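Local coordinates for protein D-glyceraldehyde dehydrogenase (NADP(+)) (PDB 5IZD) that oxidises D-glyceraldehyde to (R)-glycerate with NADP+ as the electron acceptor, in the non-phosphorylated Entner-Doudoroff pathway, at residues T146-P151 and K172-T177; I221-S226 and L246-K251; L5-Q10 and N199-R204. One frame throughout, in Å; residues are numbered along the deposited sequence.

Contact 1: residues T146-P151 and K172-T177; sequences TPWNFP and KPSSDT. With NAP (NADP nicotinamide-adenine-dinucleotide phosphate), chain I.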
# COMPACT_ATOMS: atom_id res chain seq x y z
N THR A 146 14.75 -24.90 10.07
CA THR A 146 15.88 -24.26 9.36
C THR A 146 16.83 -25.28 8.76
O THR A 146 16.98 -26.41 9.30
CB THR A 146 16.64 -23.20 10.22
OG1 THR A 146 17.05 -23.76 11.46
CG2 THR A 146 15.72 -22.05 10.50
N PRO A 147 17.43 -24.92 7.61
CA PRO A 147 18.43 -25.80 6.98
C PRO A 147 19.89 -25.61 7.48
O PRO A 147 20.18 -24.76 8.33
CB PRO A 147 18.32 -25.42 5.52
CG PRO A 147 18.07 -23.96 5.59
CD PRO A 147 17.27 -23.68 6.83
N TRP A 148 20.80 -26.42 6.97
CA TRP A 148 22.20 -26.40 7.43
C TRP A 148 23.05 -25.41 6.64
O TRP A 148 24.16 -25.05 7.11
CB TRP A 148 22.85 -27.81 7.36
CG TRP A 148 22.61 -28.52 6.05
CD1 TRP A 148 21.63 -29.42 5.79
CD2 TRP A 148 23.31 -28.32 4.82
NE1 TRP A 148 21.70 -29.83 4.49
CE2 TRP A 148 22.72 -29.14 3.87
CE3 TRP A 148 24.40 -27.54 4.46
CZ2 TRP A 148 23.18 -29.20 2.52
CZ3 TRP A 148 24.84 -27.57 3.12
CH2 TRP A 148 24.25 -28.42 2.18
N ASN A 149 22.61 -25.02 5.45
CA ASN A 149 23.49 -24.33 4.54
C ASN A 149 23.81 -22.89 4.95
O ASN A 149 24.95 -22.45 4.80
CB ASN A 149 23.02 -24.48 3.11
CG ASN A 149 21.71 -23.71 2.82
OD1 ASN A 149 20.85 -23.50 3.70
ND2 ASN A 149 21.58 -23.24 1.58
N PHE A 150 22.80 -22.16 5.49
CA PHE A 150 22.98 -20.83 6.10
C PHE A 150 22.38 -20.95 7.48
O PHE A 150 21.29 -20.38 7.78
CB PHE A 150 22.37 -19.72 5.25
CG PHE A 150 23.08 -19.56 3.93
CD1 PHE A 150 24.29 -18.86 3.86
CD2 PHE A 150 22.64 -20.25 2.82
CE1 PHE A 150 25.03 -18.81 2.68
CE2 PHE A 150 23.38 -20.22 1.65
CZ PHE A 150 24.58 -19.50 1.57
N PRO A 151 23.09 -21.66 8.36
CA PRO A 151 22.51 -22.07 9.61
C PRO A 151 22.30 -20.94 10.63
O PRO A 151 21.72 -21.20 11.70
CB PRO A 151 23.56 -23.09 10.15
CG PRO A 151 24.87 -22.54 9.66
CD PRO A 151 24.54 -21.97 8.29
N LYS A 172 13.30 -25.62 15.33
CA LYS A 172 14.00 -26.88 15.21
C LYS A 172 14.97 -26.74 14.04
O LYS A 172 14.56 -26.66 12.91
CB LYS A 172 13.08 -28.07 15.03
CG LYS A 172 13.80 -29.40 14.88
CD LYS A 172 13.74 -29.91 13.46
CE LYS A 172 14.57 -31.15 13.19
NZ LYS A 172 15.98 -30.82 13.00
N PRO A 173 16.26 -26.68 14.34
CA PRO A 173 17.25 -26.50 13.30
C PRO A 173 17.66 -27.81 12.66
O PRO A 173 17.25 -28.86 13.05
CB PRO A 173 18.39 -25.88 14.03
CG PRO A 173 18.34 -26.55 15.37
CD PRO A 173 16.88 -26.70 15.67
N SER A 174 18.47 -27.70 11.64
CA SER A 174 18.97 -28.87 10.96
C SER A 174 19.79 -29.69 11.95
O SER A 174 20.54 -29.13 12.79
CB SER A 174 19.85 -28.49 9.78
OG SER A 174 20.68 -29.57 9.42
N SER A 175 19.73 -31.02 11.80
CA SER A 175 20.60 -31.88 12.62
C SER A 175 22.08 -31.75 12.29
O SER A 175 22.92 -32.18 13.10
CB SER A 175 20.20 -33.34 12.49
OG SER A 175 18.98 -33.51 13.16
N ASP A 176 22.42 -31.15 11.15
CA ASP A 176 23.82 -30.90 10.85
C ASP A 176 24.40 -29.65 11.53
O ASP A 176 25.62 -29.51 11.57
CB ASP A 176 24.05 -30.77 9.34
CG ASP A 176 23.83 -32.07 8.62
OD1 ASP A 176 24.74 -32.93 8.68
OD2 ASP A 176 22.77 -32.24 7.98
N THR A 177 23.55 -28.75 12.03
CA THR A 177 24.00 -27.44 12.50
C THR A 177 23.21 -26.94 13.73
O THR A 177 22.75 -25.80 13.74
CB THR A 177 23.92 -26.34 11.41
OG1 THR A 177 22.56 -26.17 10.98
CG2 THR A 177 24.80 -26.63 10.22
PA NAP I . 15.97 -30.90 4.61
O1A NAP I . 15.80 -32.37 4.86
O2A NAP I . 14.97 -30.21 3.71
O5B NAP I . 16.02 -30.15 6.06
C5B NAP I . 15.45 -28.85 6.33
C4B NAP I . 14.82 -28.82 7.74
O4B NAP I . 13.64 -29.64 7.77
C3B NAP I . 15.75 -29.41 8.82
O3B NAP I . 15.51 -28.72 10.08
C2B NAP I . 15.30 -30.84 8.91
O2B NAP I . 15.71 -31.51 10.10
C1B NAP I . 13.81 -30.67 8.79
N9A NAP I . 13.06 -31.89 8.42
C8A NAP I . 13.51 -33.01 7.81
N7A NAP I . 12.56 -33.91 7.65
C5A NAP I . 11.42 -33.29 8.18
C6A NAP I . 10.09 -33.71 8.30
N6A NAP I . 9.66 -34.89 7.87
N1A NAP I . 9.21 -32.86 8.87
C2A NAP I . 9.64 -31.67 9.33
N3A NAP I . 10.89 -31.20 9.27
C4A NAP I . 11.73 -32.07 8.66
O3 NAP I . 17.43 -30.69 4.03
PN NAP I . 18.60 -31.74 3.72
O1N NAP I . 19.08 -32.38 5.02
O2N NAP I . 19.71 -31.06 2.97
O5D NAP I . 17.93 -32.82 2.83
P2B NAP I . 16.94 -32.62 10.00
O1X NAP I . 17.08 -33.21 11.41
O2X NAP I . 18.16 -31.93 9.63
O3X NAP I . 16.56 -33.69 9.03
O HOH W 1 19.46 -24.97 10.86
O HOH W 2 21.23 -23.67 12.56
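Trp-148 and Thr-177 meet through carbon: the methyl CG2 of Thr-177 lies 3.7 Å from CB of Trp-148, while Pro-151 brings its CB to within 3.3 Å of Thr-177 OG1, the two side chains crossing at about a right angle. Asp-176 runs alongside Trp-148, pointing the same way, with its carboxylate turned 77° from the indole plane; its OD1 is held by Asn-323. At the indole edge sits Ser-174 OG, which is itself fixed by accepting from Asp-176 N at 2.9 Å, an ST turn inside the type I turn from Ser-174 to Thr-177.

Direct polar bonding between the loops is slight, a weak backbone bond from Thr-146 N to Lys-172 O. Water does more. One molecule takes the N-H of Ser-174, donates to Pro-147 O and bonds Thr-146 OG1; a second donates to both Pro-151 O and Thr-177 O.

The cofactor supplies the third kind of tie. Trp-148 NE1 donates to the pyrophosphate oxygen O2N of NADP at 2.8 Å, and Thr-146 O accepts from the ribose hydroxyl O3B. From the other loop, Ser-175 grips the 2'-phosphate of NADP twice, its N reaching O2X at 2.8 Å and its OG O1X at 2.6 Å. These two bonds to a phosphate that NAD lacks are consistent with the use of NADP. Lys-172 NZ is placed to bond O2B, at 3.0 Å, and O1X of NADP, though its exact position is doubtful, being too close to Pro-173 O.

ND2 of Asn-149, by similarity the transition-state stabiliser, is hydrogen-bonded to the modified cysteine at position 281. The two loops follow the parallel neighbours 130-145 and 168-172 and lead into helices 153-164 and 178-190, with helix 79-90 against Pro-151 and Thr-177.

Contact 2: residues I221-S226 and L246-K251; sequences ITMTGS and LELGGK. With NAP (NADP nicotinamide-adenine-dinucleotide phosphate), chain I.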
# COMPACT_ATOMS: atom_id res chain seq x y z
N ILE A 221 3.86 -22.68 9.57
CA ILE A 221 5.15 -23.35 9.36
C ILE A 221 5.97 -22.53 8.37
O ILE A 221 5.54 -22.28 7.22
CB ILE A 221 4.97 -24.80 8.89
CG1 ILE A 221 4.29 -25.61 10.01
CG2 ILE A 221 6.33 -25.48 8.67
CD1 ILE A 221 3.56 -26.83 9.54
N THR A 222 7.14 -22.11 8.83
CA THR A 222 8.12 -21.44 8.03
C THR A 222 9.36 -22.34 7.90
O THR A 222 9.94 -22.76 8.92
CB THR A 222 8.44 -20.03 8.54
OG1 THR A 222 9.35 -19.40 7.63
CG2 THR A 222 9.03 -19.98 9.94
N MET A 223 9.73 -22.70 6.67
CA MET A 223 10.71 -23.78 6.44
C MET A 223 11.53 -23.49 5.21
O MET A 223 11.01 -22.94 4.21
CB MET A 223 10.03 -25.15 6.28
CG MET A 223 10.93 -26.28 5.83
SD MET A 223 11.04 -26.50 4.04
CE MET A 223 11.93 -28.05 3.86
N THR A 224 12.80 -23.89 5.26
CA THR A 224 13.66 -23.81 4.10
C THR A 224 14.44 -25.12 4.06
O THR A 224 14.82 -25.60 5.10
CB THR A 224 14.56 -22.56 4.16
OG1 THR A 224 13.76 -21.37 4.10
CG2 THR A 224 15.59 -22.52 3.02
N GLY A 225 14.60 -25.69 2.88
CA GLY A 225 15.32 -26.95 2.66
C GLY A 225 15.02 -27.63 1.34
O GLY A 225 14.74 -26.94 0.31
N SER A 226 14.98 -28.94 1.35
CA SER A 226 14.89 -29.70 0.11
C SER A 226 13.45 -29.82 -0.37
O SER A 226 12.50 -29.74 0.38
CB SER A 226 15.46 -31.12 0.28
OG SER A 226 14.54 -31.84 1.08
N LEU A 246 7.47 -21.83 2.61
CA LEU A 246 8.40 -22.90 2.24
C LEU A 246 9.27 -22.39 1.12
O LEU A 246 8.74 -21.92 0.07
CB LEU A 246 7.71 -24.15 1.69
CG LEU A 246 6.61 -24.78 2.52
CD1 LEU A 246 5.97 -25.94 1.76
CD2 LEU A 246 7.14 -25.20 3.87
N GLU A 247 10.57 -22.55 1.29
CA GLU A 247 11.54 -22.26 0.26
C GLU A 247 12.44 -23.47 0.02
O GLU A 247 13.13 -23.90 0.95
CB GLU A 247 12.33 -21.03 0.66
CG GLU A 247 13.14 -20.47 -0.53
CD GLU A 247 14.62 -20.77 -0.49
OE1 GLU A 247 15.05 -21.75 -1.14
OE2 GLU A 247 15.37 -20.01 0.20
N LEU A 248 12.39 -24.02 -1.21
CA LEU A 248 12.80 -25.37 -1.51
C LEU A 248 13.97 -25.44 -2.52
O LEU A 248 14.13 -26.43 -3.22
CB LEU A 248 11.62 -26.24 -1.94
CG LEU A 248 10.44 -26.20 -0.99
CD1 LEU A 248 9.26 -27.04 -1.50
CD2 LEU A 248 10.82 -26.66 0.39
N GLY A 249 14.73 -24.33 -2.61
CA GLY A 249 15.95 -24.35 -3.44
C GLY A 249 15.56 -24.14 -4.91
O GLY A 249 14.45 -23.64 -5.17
N GLY A 250 16.45 -24.51 -5.84
CA GLY A 250 16.27 -24.15 -7.24
C GLY A 250 17.27 -24.70 -8.20
O GLY A 250 18.08 -25.54 -7.86
N LYS A 251 17.18 -24.22 -9.46
CA LYS A 251 18.13 -24.66 -10.46
C LYS A 251 18.42 -23.51 -11.36
O LYS A 251 18.05 -23.51 -12.53
CB LYS A 251 17.57 -25.87 -11.18
CG LYS A 251 18.50 -26.53 -12.21
CD LYS A 251 19.29 -27.70 -11.59
CE LYS A 251 20.38 -28.20 -12.52
NZ LYS A 251 21.41 -28.89 -11.72
PA NAP I . 15.97 -30.90 4.61
O1A NAP I . 15.80 -32.37 4.86
O2A NAP I . 14.97 -30.21 3.71
O5B NAP I . 16.02 -30.15 6.06
C5B NAP I . 15.45 -28.85 6.33
C4B NAP I . 14.82 -28.82 7.74
O4B NAP I . 13.64 -29.64 7.77
C3B NAP I . 15.75 -29.41 8.82
O3B NAP I . 15.51 -28.72 10.08
C2B NAP I . 15.30 -30.84 8.91
O2B NAP I . 15.71 -31.51 10.10
C1B NAP I . 13.81 -30.67 8.79
N9A NAP I . 13.06 -31.89 8.42
C8A NAP I . 13.51 -33.01 7.81
N7A NAP I . 12.56 -33.91 7.65
C5A NAP I . 11.42 -33.29 8.18
C6A NAP I . 10.09 -33.71 8.30
N6A NAP I . 9.66 -34.89 7.87
N1A NAP I . 9.21 -32.86 8.87
C2A NAP I . 9.64 -31.67 9.33
N3A NAP I . 10.89 -31.20 9.27
C4A NAP I . 11.73 -32.07 8.66
O3 NAP I . 17.43 -30.69 4.03
PN NAP I . 18.60 -31.74 3.72
O1N NAP I . 19.08 -32.38 5.02
O2N NAP I . 19.71 -31.06 2.97
O5D NAP I . 17.93 -32.82 2.83
P2B NAP I . 16.94 -32.62 10.00
O1X NAP I . 17.08 -33.21 11.41
O2X NAP I . 18.16 -31.93 9.63
O3X NAP I . 16.56 -33.69 9.03
O HOH W 3 14.83 -18.97 2.94
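The beta-alpha-beta unit of strand 220-224, helix 227-236 and strand 243-247 brings Met-223 and Thr-224 beside Leu-246 and Glu-247 as parallel neighbours, at the end of the sheet where NADP is bound. Glu-247 N donates to Met-223 O at 3.0 Å, and Glu-247 O then receives Gly-225 N at 3.0 Å. Three CA-H...O contacts follow the same edges, the last from Leu-248 CA to Gly-225 O.

On one face Met-223 lies against two leucines. Its CG is anti to the backbone N (chi1 171°) and the chain bends at chi2, which carries SD to 3.7 Å from Leu-248 CD2, the side chains crossing at about a right angle; CB meets Leu-246 CD2 at 3.8 Å. Leu-248 also packs on Met-241 of the second subunit.

Past the strand, Ser-226 stands at the N-cap of helix 227-236, and its N donates almost straight (177°) to O2A of the NADP pyrophosphate at 2.7 Å. The helix start would probably favour that negative charge. A side chain at Gly-225 would run into the same oxygen.

The opposite face carries Thr-224 and Glu-247, the predicted proton acceptor. The glutamate is tied at both oxygens: OE1 accepts from Gly-249 N at 3.0 Å, and OE2 accepts a hydrogen bond from a water that in turn accepts from Thr-224 OG1, with a weak bond from His-447 besides. Thr-224 OG1 is also bonded to Lys-158 NZ, and the methyl CG2 of Thr-224 lies 3.8 Å from Glu-247 OE2.

Contact 3: residues L5-Q10 and N199-R204; sequences LYIDGQ and NFITGR. With NAP (NADP nicotinamide-adenine-dinucleotide phosphate), chain I.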
# COMPACT_ATOMS: atom_id res chain seq x y z
N LEU A 5 18.11 -28.27 24.91
CA LEU A 5 16.81 -27.76 24.55
C LEU A 5 16.51 -26.48 25.37
O LEU A 5 16.95 -26.35 26.49
CB LEU A 5 15.77 -28.85 24.81
CG LEU A 5 16.12 -30.22 24.24
CD1 LEU A 5 14.98 -31.17 24.58
CD2 LEU A 5 16.34 -30.15 22.73
N TYR A 6 15.72 -25.57 24.79
CA TYR A 6 15.14 -24.47 25.55
C TYR A 6 13.62 -24.59 25.48
O TYR A 6 13.03 -24.40 24.40
CB TYR A 6 15.63 -23.11 25.05
CG TYR A 6 15.30 -21.93 25.95
CD1 TYR A 6 15.99 -21.72 27.17
CD2 TYR A 6 14.34 -21.03 25.61
CE1 TYR A 6 15.69 -20.61 27.99
CE2 TYR A 6 14.04 -19.94 26.42
CZ TYR A 6 14.73 -19.73 27.59
OH TYR A 6 14.42 -18.64 28.35
N ILE A 7 13.01 -24.99 26.58
CA ILE A 7 11.56 -25.26 26.64
C ILE A 7 10.93 -24.51 27.82
O ILE A 7 11.40 -24.64 28.94
CB ILE A 7 11.28 -26.77 26.74
CG1 ILE A 7 11.73 -27.44 25.45
CG2 ILE A 7 9.78 -27.05 26.95
CD1 ILE A 7 12.09 -28.88 25.62
N ASP A 8 9.89 -23.70 27.55
CA ASP A 8 9.20 -22.90 28.63
C ASP A 8 10.19 -22.17 29.54
O ASP A 8 10.06 -22.21 30.80
CB ASP A 8 8.25 -23.77 29.51
CG ASP A 8 7.17 -22.91 30.29
OD1 ASP A 8 6.56 -21.96 29.74
OD2 ASP A 8 6.97 -23.17 31.50
N GLY A 9 11.18 -21.54 28.92
CA GLY A 9 12.09 -20.66 29.62
C GLY A 9 13.21 -21.30 30.43
O GLY A 9 13.83 -20.60 31.20
N GLN A 10 13.49 -22.59 30.21
CA GLN A 10 14.59 -23.35 30.82
C GLN A 10 15.42 -24.10 29.76
O GLN A 10 14.87 -24.64 28.78
CB GLN A 10 14.04 -24.41 31.77
CG GLN A 10 12.78 -24.08 32.53
CD GLN A 10 12.50 -25.15 33.58
OE1 GLN A 10 12.34 -26.33 33.24
NE2 GLN A 10 12.52 -24.77 34.86
N ASN A 199 11.01 -21.17 21.84
CA ASN A 199 11.42 -22.51 22.27
C ASN A 199 12.32 -23.14 21.20
O ASN A 199 12.09 -22.94 20.00
CB ASN A 199 10.22 -23.40 22.55
CG ASN A 199 9.23 -22.75 23.51
OD1 ASN A 199 9.31 -22.96 24.74
ND2 ASN A 199 8.35 -21.93 22.99
N PHE A 200 13.27 -23.97 21.66
CA PHE A 200 14.34 -24.52 20.85
C PHE A 200 14.35 -26.01 21.05
O PHE A 200 14.57 -26.50 22.19
CB PHE A 200 15.68 -23.93 21.29
CG PHE A 200 16.88 -24.40 20.49
CD1 PHE A 200 17.03 -24.06 19.16
CD2 PHE A 200 17.83 -25.21 21.07
CE1 PHE A 200 18.15 -24.46 18.44
CE2 PHE A 200 18.96 -25.64 20.34
CZ PHE A 200 19.11 -25.26 19.01
N ILE A 201 14.12 -26.73 19.96
CA ILE A 201 13.98 -28.17 19.95
C ILE A 201 14.91 -28.72 18.87
O ILE A 201 14.79 -28.35 17.67
CB ILE A 201 12.54 -28.57 19.61
CG1 ILE A 201 11.62 -28.32 20.79
CG2 ILE A 201 12.45 -30.04 19.21
CD1 ILE A 201 11.82 -29.28 21.95
N THR A 202 15.81 -29.62 19.26
CA THR A 202 16.68 -30.30 18.33
C THR A 202 16.24 -31.77 18.33
O THR A 202 15.67 -32.28 19.30
CB THR A 202 18.20 -30.22 18.73
OG1 THR A 202 18.42 -30.72 20.05
CG2 THR A 202 18.73 -28.75 18.61
N GLY A 203 16.55 -32.44 17.23
CA GLY A 203 16.21 -33.83 17.00
C GLY A 203 16.01 -34.03 15.52
O GLY A 203 15.65 -33.05 14.78
N ARG A 204 16.19 -35.26 15.08
CA ARG A 204 16.13 -35.61 13.67
C ARG A 204 14.70 -35.42 13.13
O ARG A 204 13.71 -35.83 13.78
CB ARG A 204 16.62 -37.04 13.40
CG ARG A 204 18.00 -37.40 13.96
PA NAP I . 15.97 -30.90 4.61
O1A NAP I . 15.80 -32.37 4.86
O2A NAP I . 14.97 -30.21 3.71
O5B NAP I . 16.02 -30.15 6.06
C5B NAP I . 15.45 -28.85 6.33
C4B NAP I . 14.82 -28.82 7.74
O4B NAP I . 13.64 -29.64 7.77
C3B NAP I . 15.75 -29.41 8.82
O3B NAP I . 15.51 -28.72 10.08
C2B NAP I . 15.30 -30.84 8.91
O2B NAP I . 15.71 -31.51 10.10
C1B NAP I . 13.81 -30.67 8.79
N9A NAP I . 13.06 -31.89 8.42
C8A NAP I . 13.51 -33.01 7.81
N7A NAP I . 12.56 -33.91 7.65
C5A NAP I . 11.42 -33.29 8.18
C6A NAP I . 10.09 -33.71 8.30
N6A NAP I . 9.66 -34.89 7.87
N1A NAP I . 9.21 -32.86 8.87
C2A NAP I . 9.64 -31.67 9.33
N3A NAP I . 10.89 -31.20 9.27
C4A NAP I . 11.73 -32.07 8.66
O3 NAP I . 17.43 -30.69 4.03
PN NAP I . 18.60 -31.74 3.72
O1N NAP I . 19.08 -32.38 5.02
O2N NAP I . 19.71 -31.06 2.97
O5D NAP I . 17.93 -32.82 2.83
P2B NAP I . 16.94 -32.62 10.00
O1X NAP I . 17.08 -33.21 11.41
O2X NAP I . 18.16 -31.93 9.63
O3X NAP I . 16.56 -33.69 9.03
O HOH W 4 10.55 -20.52 26.25
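Tyr-6 and Phe-200 form a single antiparallel hydrogen-bonded pair, Phe-200 N donating to Tyr-6 O at 2.8 Å and Tyr-6 N returning to Phe-200 O at 3.0 Å. Their CB atoms are 3.8 Å apart, and both side chains leave with CG anti to the backbone N (-168° and -178°), Phe-200 packing on helix 178-190 and Tyr-6 on its Val-189. Beyond the pair, Ile-7 CD1 meets Ile-201 CD1 at 3.7 Å, and the methyl CD2 of Leu-5 lies across Thr-202, 3.4 Å from OG1, a hydroxyl bonded to Glu-35 O.

Asn-199 prolongs the pairing with its side chain: OD1 accepts from Asp-8 N at 3.0 Å, nearly in line with its C=O, while ND2 bonds Gly-196 O. An alanine here would probably leave Asp-8 N without its acceptor and Gly-196 O without its amide donor, and free the turn to shift. That turn, type I' from Ile-7 to Gln-10, returns the chain into strand 10-12. A single bridge thus joins the N-terminal beta-hairpin to strand 198-200, which pairs with 168-172 in the dinucleotide-binding sheet of an aldehyde dehydrogenase.

In the fold
All three contacts reach NADP, contacts 1 and 2 by hydrogen bonds, contact 3 by close approach of its 203-204 end. Contacts 1 and 2, with centres about 12 Å apart, touch where Pro-147 CB rests 3.5 Å from Thr-224 O; they grip different parts of the cofactor. Contact 3 lies about 15 Å from contact 1, centre to centre, and its loop 201-204 runs beside Lys-172 and Pro-173, ending with Arg-204 CA 3.4 Å from O1X of NADP. Contact 1 is nested within the chain closed by contact 3. Contacts 2 and 3 stay about 11 Å apart at their nearest atoms. Asn-149 and Glu-247 extend contacts 1 and 2 toward the modified residue at 281.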